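Local structure of AB hydrolase-1 domain-containing protein (Parabacteroides distasonis, 4Q34) at the interface of chains A and B. The protein is a putative esterase of the alpha/beta hydrolase family and probably hydrolyses ester bonds. Residues are numbered along the deposited sequence; one frame, centred on the assembly and turned at random. Chains: chain A/B, Uncharacterized protein.

The interface of chains A and B. Residues chain A 27-30, 96; chain B 107, 109-110, 141.
B:Glu109 and B:Glu110, at the start of helix 109-115, meet strand 28-31 of chain A in this two-fold symmetric interface between alpha/beta hydrolase subunits. The pairing may be a biological dimer, but the crystal alone does not prove it. The hydrogen bonds centre on the carboxylate of B:Glu109, where each oxygen accepts from more than one donor of chain A. B:Glu109 OE1 accepts from the hydroxyl OG1 of A:Thr28 at 2.6 Å, on its anti side and tilted somewhat out of the carboxylate plane. The imidazole ND1 of A:His30 reaches the syn lone pair of B:Glu109 OE1 at 2.7 Å. OE1 lies at the ring edge, in the imidazole plane, and ring and carboxylate are nearly coplanar. OE2 takes the backbone N of A:His30 in an almost straight bond (174° at H), on the syn side but tilted out of the carboxylate plane. The B:Glu109 chain is extended beyond CG (chi2 -176°), which carries the carboxylate to the strand. B:Glu110 instead bends at chi2 (82°), and its OE2 accepts from the backbone N of A:Thr28 at 3.0 Å through the syn lone pair. A water also links this OE2 to A:Thr28 OG1.

A salt bridge joins A:Arg96 NH2 to the anti lone pair of B:Glu109 OE2 at 2.8 Å. The guanidinium is nearly coplanar with the carboxylate. Its NE bonds to A:His30 O, and A:Phe29 CE2 lies over the centre of one face; both help to fix its rotation. The arginine would probably favour a charged B:Glu109.

Packing contacts flank these bonds. B:Phe107 places ring atom CE2 3.7 Å from A:Phe29 CB. B:Phe141 CD2 lies 3.8 Å from A:His30 CE1, and its ring face backs B:Glu109 CB. The A:His27 ring lies obliquely against the B:Glu110 carboxylate.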
# COMPACT_ATOMS: atom_id res chain seq x y z
N HIS A 27 -6.33 15.28 22.91
CA HIS A 27 -6.69 14.73 21.60
C HIS A 27 -5.55 13.83 21.12
O HIS A 27 -4.39 14.07 21.43
CB HIS A 27 -6.99 15.85 20.61
CG HIS A 27 -8.26 16.59 20.92
ND1 HIS A 27 -8.46 17.92 20.60
CD2 HIS A 27 -9.39 16.18 21.55
CE1 HIS A 27 -9.66 18.29 21.01
NE2 HIS A 27 -10.25 17.26 21.58
N THR A 28 -5.89 12.80 20.35
CA THR A 28 -4.89 11.80 19.95
C THR A 28 -4.41 11.91 18.53
O THR A 28 -5.12 12.39 17.64
CB THR A 28 -5.44 10.36 20.16
OG1 THR A 28 -6.67 10.19 19.42
CG2 THR A 28 -5.68 10.15 21.63
N PHE A 29 -3.20 11.44 18.31
CA PHE A 29 -2.74 11.19 16.96
C PHE A 29 -2.04 9.85 16.90
O PHE A 29 -0.95 9.68 17.45
CB PHE A 29 -1.83 12.32 16.47
CG PHE A 29 -1.44 12.17 15.05
CD1 PHE A 29 -0.34 11.40 14.72
CD2 PHE A 29 -2.22 12.74 14.03
CE1 PHE A 29 0.04 11.24 13.43
CE2 PHE A 29 -1.83 12.52 12.68
CZ PHE A 29 -0.70 11.80 12.42
N HIS A 30 -2.67 8.91 16.22
CA HIS A 30 -2.13 7.59 16.02
C HIS A 30 -1.28 7.51 14.76
O HIS A 30 -1.80 7.56 13.64
CB HIS A 30 -3.26 6.58 15.87
CG HIS A 30 -4.07 6.38 17.11
ND1 HIS A 30 -4.88 7.36 17.62
CD2 HIS A 30 -4.19 5.31 17.93
CE1 HIS A 30 -5.47 6.91 18.72
NE2 HIS A 30 -5.06 5.67 18.94
N ARG A 96 1.24 7.68 7.63
CA ARG A 96 0.79 8.48 8.79
C ARG A 96 1.86 8.41 9.88
O ARG A 96 1.73 7.66 10.85
CB ARG A 96 -0.57 7.98 9.30
CG ARG A 96 -1.17 8.86 10.40
CD ARG A 96 -2.56 8.38 10.65
NE ARG A 96 -3.31 9.14 11.67
CZ ARG A 96 -4.04 10.24 11.46
NH1 ARG A 96 -4.10 10.83 10.28
NH2 ARG A 96 -4.73 10.78 12.47
N PHE B 107 -4.31 17.10 14.98
CA PHE B 107 -5.06 16.47 16.07
C PHE B 107 -6.56 16.62 15.83
O PHE B 107 -7.26 17.34 16.55
CB PHE B 107 -4.63 17.04 17.42
CG PHE B 107 -3.26 16.62 17.84
CD1 PHE B 107 -2.14 17.33 17.43
CD2 PHE B 107 -3.09 15.46 18.59
CE1 PHE B 107 -0.86 16.91 17.80
CE2 PHE B 107 -1.82 15.05 18.97
CZ PHE B 107 -0.71 15.76 18.57
N GLU B 109 -8.50 13.61 15.08
CA GLU B 109 -9.12 12.26 15.06
C GLU B 109 -10.57 12.22 15.61
O GLU B 109 -11.45 11.55 15.04
CB GLU B 109 -8.24 11.29 15.85
CG GLU B 109 -6.96 11.01 15.08
CD GLU B 109 -6.05 9.98 15.71
OE1 GLU B 109 -6.18 9.59 16.89
OE2 GLU B 109 -5.15 9.54 14.97
N GLU B 110 -10.80 12.97 16.68
CA GLU B 110 -12.13 13.09 17.26
C GLU B 110 -13.14 13.77 16.32
O GLU B 110 -14.37 13.48 16.37
CB GLU B 110 -12.04 13.80 18.62
CG GLU B 110 -11.15 13.07 19.63
CD GLU B 110 -9.65 13.34 19.50
OE1 GLU B 110 -9.23 14.20 18.67
OE2 GLU B 110 -8.88 12.69 20.27
N PHE B 141 -8.21 4.73 13.06
CA PHE B 141 -7.39 5.92 12.85
C PHE B 141 -6.12 5.64 12.05
O PHE B 141 -5.68 6.48 11.29
CB PHE B 141 -7.04 6.63 14.13
CG PHE B 141 -8.25 7.15 14.87
CD1 PHE B 141 -9.25 7.83 14.20
CD2 PHE B 141 -8.34 6.98 16.22
CE1 PHE B 141 -10.34 8.34 14.92
CE2 PHE B 141 -9.43 7.47 16.94
CZ PHE B 141 -10.43 8.14 16.27
O HOH W 1 -9.16 9.68 20.31